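Local coordinates for leucine aminopeptidase 2, chloroplastic (PDB 5LHJ), which takes part in bottromycin maturation as a manganese-binding aminopeptidase of the M17 family, probably removing unsubstituted N-terminal amino acids from peptides, at residues V292-A297 and T488-L493; G257-G262 and A351-R356; D143-A148 and V184-G189. All blocks are in the same frame, centred on the assembly; numbering follows the deposited sequence.

Contact 1: residues V292-A297 and T488-L493; sequences VAALTA and TLIETL
Ala294 and Ala297, one turn apart on helix 286-301, meet Leu489 and Ile490 of helix 486-498 in a wholly apolar, buried contact. Ile490 does most of the reaching. Its CB stands back from the other helix, and its CA-CB bond does not aim at it. With CG1 beside the backbone N (chi1 -67°), CG1 leaves CB in the direction of Ala294 and passes alongside this residue, 4.3 Å from both CA and CB of Ala294. The chain then runs on extended, which carries CD1 past Ala294 to Ala297, where it ends against the methyl group, Ile490 CD1 to Ala297 CB 3.7 Å. The side chain also touches Leu301, further along the same helix. Leu489 meets the methyl group of Ala294 from a second direction, roughly at right angles to Ile490: its CB and CD1 each lie 4.0 Å from Ala294 CB, so the methyl group rests against the flank of the leucine. With the small alanines Ala294 and Ala297 facing helix 486-498, the CA atoms of Ala294 and Ile490 come to 5.9 Å. The axes of the two short segments are 9.5 Å apart at closest approach, crossing at -47°. In the alpha/beta catalytic domain the pair lies against strand 306-316, where Leu295 and Leu493 both touch Val307; Ala293 and Ala297 turn to helix 164-185, and Thr488 and Thr492 back onto helix 394-407, where Thr488 OG1 is hydrogen-bonded to Glu409 and Glu491 forms a salt bridge with Arg406.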
loop_
_atom_site.group_PDB
_atom_site.type_symbol
_atom_site.label_atom_id
_atom_site.label_comp_id
_atom_site.label_asym_id
_atom_site.label_seq_id
_atom_site.Cartn_x
_atom_site.Cartn_y
_atom_site.Cartn_z
ATOM N N VAL A 292 22.912 27.847 -14.497
ATOM C CA VAL A 292 24.356 27.899 -14.763
ATOM C C VAL A 292 24.623 27.884 -16.274
ATOM O O VAL A 292 25.415 28.687 -16.789
ATOM C CB VAL A 292 25.096 26.735 -14.068
ATOM C CG1 VAL A 292 26.536 26.606 -14.550
ATOM C CG2 VAL A 292 25.047 26.908 -12.548
ATOM N N ALA A 293 23.965 26.968 -16.975
ATOM C CA ALA A 293 24.173 26.813 -18.402
ATOM C C ALA A 293 23.749 28.068 -19.176
ATOM O O ALA A 293 24.497 28.525 -20.058
ATOM C CB ALA A 293 23.451 25.574 -18.929
ATOM N N ALA A 294 22.592 28.631 -18.839
ATOM C CA ALA A 294 22.136 29.878 -19.470
ATOM C C ALA A 294 23.163 30.996 -19.258
ATOM O O ALA A 294 23.521 31.696 -20.220
ATOM C CB ALA A 294 20.778 30.304 -18.950
ATOM N N LEU A 295 23.656 31.139 -18.032
ATOM C CA LEU A 295 24.691 32.158 -17.749
ATOM C C LEU A 295 25.947 31.968 -18.595
ATOM O O LEU A 295 26.512 32.960 -19.092
ATOM C CB LEU A 295 25.043 32.212 -16.261
ATOM C CG LEU A 295 24.052 33.072 -15.463
ATOM C CD1 LEU A 295 23.950 32.604 -14.031
ATOM C CD2 LEU A 295 24.437 34.545 -15.522
ATOM N N THR A 296 26.375 30.720 -18.788
ATOM C CA THR A 296 27.578 30.434 -19.601
ATOM C C THR A 296 27.411 30.806 -21.077
ATOM O O THR A 296 28.399 31.051 -21.764
ATOM C CB THR A 296 28.059 28.950 -19.536
ATOM O OG1 THR A 296 27.112 28.059 -20.168
ATOM C CG2 THR A 296 28.365 28.516 -18.107
ATOM N N ALA A 297 26.182 30.810 -21.577
ATOM C CA ALA A 297 25.907 31.184 -22.964
ATOM C C ALA A 297 25.900 32.699 -23.228
ATOM O O ALA A 297 26.002 33.116 -24.378
ATOM C CB ALA A 297 24.568 30.602 -23.393
ATOM N N THR A 488 14.743 28.099 -23.189
ATOM C CA THR A 488 13.712 29.067 -22.782
ATOM C C THR A 488 14.320 30.271 -22.042
ATOM O O THR A 488 13.982 31.415 -22.337
ATOM C CB THR A 488 12.596 28.411 -21.939
ATOM O OG1 THR A 488 11.917 27.440 -22.739
ATOM C CG2 THR A 488 11.587 29.441 -21.451
ATOM N N LEU A 489 15.221 30.014 -21.102
ATOM C CA LEU A 489 15.882 31.089 -20.366
ATOM C C LEU A 489 16.669 32.000 -21.306
ATOM O O LEU A 489 16.572 33.220 -21.212
ATOM C CB LEU A 489 16.815 30.557 -19.284
ATOM C CG LEU A 489 16.184 29.970 -18.017
ATOM C CD1 LEU A 489 17.309 29.411 -17.165
ATOM C CD2 LEU A 489 15.349 30.975 -17.234
ATOM N N ILE A 490 17.439 31.404 -22.211
ATOM C CA ILE A 490 18.214 32.197 -23.167
ATOM C C ILE A 490 17.298 33.065 -24.034
ATOM O O ILE A 490 17.554 34.258 -24.193
ATOM C CB ILE A 490 19.128 31.318 -24.051
ATOM C CG1 ILE A 490 20.227 30.673 -23.197
ATOM C CG2 ILE A 490 19.760 32.146 -25.175
ATOM C CD1 ILE A 490 21.010 29.595 -23.918
ATOM N N GLU A 491 16.229 32.491 -24.576
ATOM C CA GLU A 491 15.287 33.283 -25.375
ATOM C C GLU A 491 14.560 34.377 -24.565
ATOM O O GLU A 491 14.307 35.477 -25.082
ATOM C CB GLU A 491 14.297 32.376 -26.102
ATOM C CG GLU A 491 14.908 31.660 -27.289
ATOM C CD GLU A 491 15.226 32.577 -28.476
ATOM O OE1 GLU A 491 14.698 33.704 -28.563
ATOM O OE2 GLU A 491 16.021 32.158 -29.344
ATOM N N THR A 492 14.256 34.091 -23.299
ATOM C CA THR A 492 13.674 35.092 -22.400
ATOM C C THR A 492 14.632 36.263 -22.182
ATOM O O THR A 492 14.245 37.431 -22.307
ATOM C CB THR A 492 13.283 34.465 -21.057
ATOM O OG1 THR A 492 12.319 33.433 -21.295
ATOM C CG2 THR A 492 12.694 35.489 -20.118
ATOM N N LEU A 493 15.885 35.945 -21.894
ATOM C CA LEU A 493 16.888 36.984 -21.666
ATOM C C LEU A 493 17.120 37.820 -22.936
ATOM O O LEU A 493 17.305 39.044 -22.835
ATOM C CB LEU A 493 18.187 36.366 -21.164
ATOM C CG LEU A 493 18.082 35.703 -19.783
ATOM C CD1 LEU A 493 19.285 34.820 -19.521
ATOM C CD2 LEU A 493 17.917 36.721 -18.667
#

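Contact 2: residues G257-G262 and A351-R356; sequences GLVGKG and ADVLVR
Lys261 NZ, two residues beyond the touching Val259, is gripped by a salt bridge to Asp284 OD1 and a hydrogen bond to Thr373 O at the end of a fully extended side chain. This lysine is a manganese ligand of the enzyme, although no metal is bound to this chain. Val259 itself turns from strand 255-263 toward helix 345-358 and splits its two methyl groups between consecutive residues there. CG1, anti to the backbone N (chi1 177°), goes to Val353, its CG1 lying 3.8 Å from Val353 CG1, the two side chains running antiparallel past one another. CG2 lies beside Leu354, 4.0 Å from Leu354 CD2, the leucine bending its tip in although its CA-CB bond points past the strand. This is a helix packed on one face of the mixed sheet in the alpha/beta catalytic domain, where strand 255-263 runs parallel to both neighbours, 306-316 and 367-372. Val353 also rests on His310 and Pro312 of the first, Leu354 on Val368 of the second. Helix 345-358 starts at Glu345, a ligand of both manganese ions.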
loop_
_atom_site.group_PDB
_atom_site.type_symbol
_atom_site.label_atom_id
_atom_site.label_comp_id
_atom_site.label_asym_id
_atom_site.label_seq_id
_atom_site.Cartn_x
_atom_site.Cartn_y
_atom_site.Cartn_z
ATOM N N GLY A 257 17.789 38.751 -12.057
ATOM C CA GLY A 257 18.234 37.725 -11.119
ATOM C C GLY A 257 17.630 36.381 -11.484
ATOM O O GLY A 257 16.427 36.305 -11.694
ATOM N N LEU A 258 18.464 35.343 -11.584
ATOM C CA LEU A 258 18.013 33.970 -11.814
ATOM C C LEU A 258 18.359 33.144 -10.580
ATOM O O LEU A 258 19.499 33.177 -10.108
ATOM C CB LEU A 258 18.708 33.334 -13.030
ATOM C CG LEU A 258 18.570 34.051 -14.378
ATOM C CD1 LEU A 258 19.335 33.309 -15.462
ATOM C CD2 LEU A 258 17.101 34.212 -14.756
ATOM N N VAL A 259 17.380 32.410 -10.061
ATOM C CA VAL A 259 17.565 31.583 -8.880
ATOM C C VAL A 259 17.345 30.135 -9.299
ATOM O O VAL A 259 16.279 29.814 -9.814
ATOM C CB VAL A 259 16.568 31.959 -7.761
ATOM C CG1 VAL A 259 16.725 31.030 -6.562
ATOM C CG2 VAL A 259 16.763 33.410 -7.349
ATOM N N GLY A 260 18.333 29.265 -9.068
ATOM C CA GLY A 260 18.238 27.859 -9.482
ATOM C C GLY A 260 18.414 26.879 -8.339
ATOM O O GLY A 260 19.435 26.923 -7.650
ATOM N N LYS A 261 17.439 25.988 -8.146
ATOM C CA LYS A 261 17.495 24.972 -7.085
ATOM C C LYS A 261 18.558 23.911 -7.374
ATOM O O LYS A 261 18.465 23.209 -8.377
ATOM C CB LYS A 261 16.126 24.292 -6.902
ATOM C CG LYS A 261 16.080 23.134 -5.895
ATOM C CD LYS A 261 14.792 22.314 -6.036
ATOM C CE LYS A 261 14.946 20.965 -5.362
ATOM N NZ LYS A 261 13.715 20.162 -5.419
ATOM N N GLY A 262 19.551 23.801 -6.485
ATOM C CA GLY A 262 20.654 22.860 -6.660
ATOM C C GLY A 262 20.755 21.751 -5.627
ATOM O O GLY A 262 21.820 21.553 -5.037
ATOM N N ALA A 351 13.602 29.877 -0.349
ATOM C CA ALA A 351 12.987 31.015 0.361
ATOM C C ALA A 351 13.973 32.138 0.661
ATOM O O ALA A 351 13.803 33.278 0.218
ATOM C CB ALA A 351 12.336 30.534 1.649
ATOM N N ASP A 352 15.050 31.811 1.364
ATOM C CA ASP A 352 16.002 32.851 1.797
ATOM C C ASP A 352 16.784 33.417 0.623
ATOM O O ASP A 352 17.150 34.589 0.623
ATOM C CB ASP A 352 16.965 32.296 2.842
ATOM C CG ASP A 352 16.239 31.613 3.960
ATOM O OD1 ASP A 352 15.825 32.326 4.893
ATOM O OD2 ASP A 352 16.003 30.375 3.896
ATOM N N VAL A 353 17.014 32.596 -0.399
ATOM C CA VAL A 353 17.718 33.077 -1.590
ATOM C C VAL A 353 16.852 34.094 -2.349
ATOM O O VAL A 353 17.364 35.088 -2.851
ATOM C CB VAL A 353 18.159 31.914 -2.503
ATOM C CG1 VAL A 353 18.869 32.438 -3.746
ATOM C CG2 VAL A 353 19.049 30.953 -1.720
ATOM N N LEU A 354 15.539 33.871 -2.410
ATOM C CA LEU A 354 14.630 34.862 -3.011
ATOM C C LEU A 354 14.610 36.182 -2.237
ATOM O O LEU A 354 14.533 37.258 -2.844
ATOM C CB LEU A 354 13.212 34.293 -3.137
ATOM C CG LEU A 354 13.033 33.224 -4.212
ATOM C CD1 LEU A 354 11.698 32.514 -4.031
ATOM C CD2 LEU A 354 13.131 33.819 -5.610
ATOM N N VAL A 355 14.717 36.105 -0.910
ATOM C CA VAL A 355 14.828 37.322 -0.079
ATOM C C VAL A 355 16.108 38.064 -0.489
ATOM O O VAL A 355 16.074 39.251 -0.812
ATOM C CB VAL A 355 14.837 37.019 1.441
ATOM C CG1 VAL A 355 15.066 38.291 2.257
ATOM C CG2 VAL A 355 13.530 36.347 1.884
ATOM N N ARG A 356 17.223 37.348 -0.499
ATOM C CA ARG A 356 18.510 37.938 -0.837
ATOM C C ARG A 356 18.504 38.514 -2.261
ATOM O O ARG A 356 18.997 39.631 -2.491
ATOM C CB ARG A 356 19.633 36.906 -0.675
ATOM C CG ARG A 356 21.036 37.464 -0.914
ATOM C CD ARG A 356 22.118 36.408 -0.802
ATOM N NE ARG A 356 23.390 36.914 -1.314
ATOM C CZ ARG A 356 24.232 37.713 -0.658
ATOM N NH1 ARG A 356 23.977 38.141 0.583
ATOM N NH2 ARG A 356 25.362 38.104 -1.261
#

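Contact 3: residues D143-A148 and V184-G189; sequences DEYRSA and VNCPAG
Tyr145 lays one face of its ring against Pro187. Pro187 CG sits over that face, 4.0 Å from the ring centroid and 14° off the normal, a CH-pi contact. The neighbouring CD lies nearer the rim, with Pro187 CD 3.5 Å from Tyr145 CE2. The two side chains approach from opposite directions, and the pyrrolidine carbons gather on the CD2-CE2-CZ side of the phenol. At the para position the hydroxyl comes near Cys186, Tyr145 OH to Cys186 SG 4.3 Å, a loose contact; its hydrogen-bond partner is Thr190 OG1, just past Gly189, which helps hold the outer end of the ring. Tyr145 is the third residue of a type I beta turn, Asp143 to Arg146, closed by Arg146 N to Asp143 O at 3.1 Å. A salt bridge joins the same two residues through a weak hydrogen bond, Arg146 NE to Asp143 OD1 at 3.4 Å, in the plane of the guanidinium but bent to 132° at the hydrogen. On the other side, Cys186 is the residue at which the chain leaves helix 164-185, the long connecting helix between the N-terminal domain and the catalytic domain in M17 enzymes; the contact lays a loop of the first domain on the helix's exit. Asn185, in the last turn, is held through OD1 by Gly481 N and through ND2 by Tyr140 OH. A second subunit closes over the contact: Val428 of that chain packs on Tyr145 and its Gly326 on Pro187, while its Thr336 OG1 is hydrogen-bonded to Tyr145 O and its Ser426 O to Arg146 NH2.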
loop_
_atom_site.group_PDB
_atom_site.type_symbol
_atom_site.label_atom_id
_atom_site.label_comp_id
_atom_site.label_asym_id
_atom_site.label_seq_id
_atom_site.Cartn_x
_atom_site.Cartn_y
_atom_site.Cartn_z
ATOM N N ASP A 143 28.684 9.120 -21.902
ATOM C CA ASP A 143 29.420 7.857 -21.783
ATOM C C ASP A 143 30.586 7.909 -20.810
ATOM O O ASP A 143 31.372 6.958 -20.754
ATOM C CB ASP A 143 29.930 7.440 -23.178
ATOM C CG ASP A 143 28.820 6.988 -24.097
ATOM O OD1 ASP A 143 27.750 6.516 -23.615
ATOM O OD2 ASP A 143 29.023 7.091 -25.327
ATOM N N GLU A 144 30.664 8.973 -20.011
ATOM C CA GLU A 144 31.766 9.205 -19.058
ATOM C C GLU A 144 32.010 8.027 -18.086
ATOM O O GLU A 144 33.153 7.785 -17.670
ATOM C CB GLU A 144 31.472 10.486 -18.245
ATOM C CG GLU A 144 32.580 10.983 -17.319
ATOM C CD GLU A 144 33.872 11.353 -18.036
ATOM O OE1 GLU A 144 33.836 11.737 -19.229
ATOM O OE2 GLU A 144 34.943 11.272 -17.389
ATOM N N TYR A 145 30.944 7.315 -17.723
ATOM C CA TYR A 145 31.037 6.247 -16.711
ATOM C C TYR A 145 30.903 4.836 -17.276
ATOM O O TYR A 145 30.708 3.891 -16.508
ATOM C CB TYR A 145 30.041 6.497 -15.573
ATOM C CG TYR A 145 30.470 7.663 -14.735
ATOM C CD1 TYR A 145 31.355 7.491 -13.674
ATOM C CD2 TYR A 145 30.049 8.961 -15.042
ATOM C CE1 TYR A 145 31.785 8.569 -12.917
ATOM C CE2 TYR A 145 30.488 10.045 -14.303
ATOM C CZ TYR A 145 31.346 9.847 -13.243
ATOM O OH TYR A 145 31.771 10.929 -12.510
ATOM N N ARG A 146 31.016 4.700 -18.596
ATOM C CA ARG A 146 31.121 3.410 -19.252
ATOM C C ARG A 146 32.584 3.091 -19.444
ATOM O O ARG A 146 33.370 3.989 -19.748
ATOM C CB ARG A 146 30.476 3.445 -20.626
ATOM C CG ARG A 146 28.996 3.675 -20.594
ATOM C CD ARG A 146 28.398 3.490 -21.975
ATOM N NE ARG A 146 26.966 3.734 -21.884
ATOM C CZ ARG A 146 26.076 2.875 -21.381
ATOM N NH1 ARG A 146 26.435 1.656 -20.958
ATOM N NH2 ARG A 146 24.802 3.231 -21.334
ATOM N N SER A 147 32.946 1.821 -19.295
ATOM C CA SER A 147 34.315 1.377 -19.573
ATOM C C SER A 147 34.343 0.874 -21.017
ATOM O O SER A 147 33.320 0.437 -21.541
ATOM C CB SER A 147 34.772 0.308 -18.570
ATOM O OG SER A 147 34.068 -0.897 -18.738
ATOM N N ALA A 148 35.508 0.950 -21.652
ATOM C CA ALA A 148 35.677 0.607 -23.083
ATOM C C ALA A 148 35.029 1.622 -24.042
ATOM O O ALA A 148 33.820 1.876 -24.001
ATOM C CB ALA A 148 35.180 -0.813 -23.378
ATOM N N VAL A 184 23.189 17.166 -14.852
ATOM C CA VAL A 184 22.073 16.359 -14.335
ATOM C C VAL A 184 22.420 14.873 -14.363
ATOM O O VAL A 184 22.175 14.164 -13.379
ATOM C CB VAL A 184 20.760 16.640 -15.107
ATOM C CG1 VAL A 184 19.655 15.649 -14.741
ATOM C CG2 VAL A 184 20.321 18.071 -14.851
ATOM N N ASN A 185 23.012 14.415 -15.459
ATOM C CA ASN A 185 23.420 13.011 -15.600
ATOM C C ASN A 185 24.525 12.572 -14.647
ATOM O O ASN A 185 24.618 11.384 -14.318
ATOM C CB ASN A 185 23.836 12.709 -17.039
ATOM C CG ASN A 185 22.647 12.551 -17.973
ATOM O OD1 ASN A 185 21.579 12.080 -17.563
ATOM N ND2 ASN A 185 22.815 12.948 -19.224
ATOM N N CYS A 186 25.350 13.516 -14.198
ATOM C CA CYS A 186 26.486 13.193 -13.333
ATOM C C CYS A 186 26.004 12.506 -12.056
ATOM O O CYS A 186 25.108 13.019 -11.398
ATOM C CB CYS A 186 27.273 14.460 -12.980
ATOM S SG CYS A 186 28.884 14.083 -12.285
ATOM N N PRO A 187 26.588 11.346 -11.706
ATOM C CA PRO A 187 26.255 10.726 -10.410
ATOM C C PRO A 187 26.398 11.685 -9.236
ATOM O O PRO A 187 27.359 12.469 -9.206
ATOM C CB PRO A 187 27.282 9.609 -10.290
ATOM C CG PRO A 187 27.652 9.268 -11.677
ATOM C CD PRO A 187 27.558 10.546 -12.462
ATOM N N ALA A 188 25.485 11.613 -8.259
ATOM C CA ALA A 188 25.544 12.514 -7.100
ATOM C C ALA A 188 26.832 12.376 -6.285
ATOM O O ALA A 188 27.248 13.336 -5.642
ATOM C CB ALA A 188 24.331 12.340 -6.189
ATOM N N GLY A 189 27.464 11.202 -6.322
ATOM C CA GLY A 189 28.747 11.000 -5.650
ATOM C C GLY A 189 29.913 11.777 -6.247
ATOM O O GLY A 189 30.900 12.063 -5.543
#

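Contact 3 comes first along the chain and is complete before the others open; the segments of contacts 1 and 2 then alternate. Contacts 1 and 2, centres 16 Å apart, belong to the catalytic domain and share strand 306-316: Val307 and Leu311 serve the helices of contact 1, His310 and Pro312 the helix of contact 2, so the two pack on opposite faces of this strand. Contact 2 includes Lys261 of the manganese site; contact 3, its centre 25 Å from that of contact 1 and 28 Å from that of contact 2, lies away from that site at the subunit boundary. Helix 164-185 connects the regions, its body against helix 286-301 and its end entering contact 3.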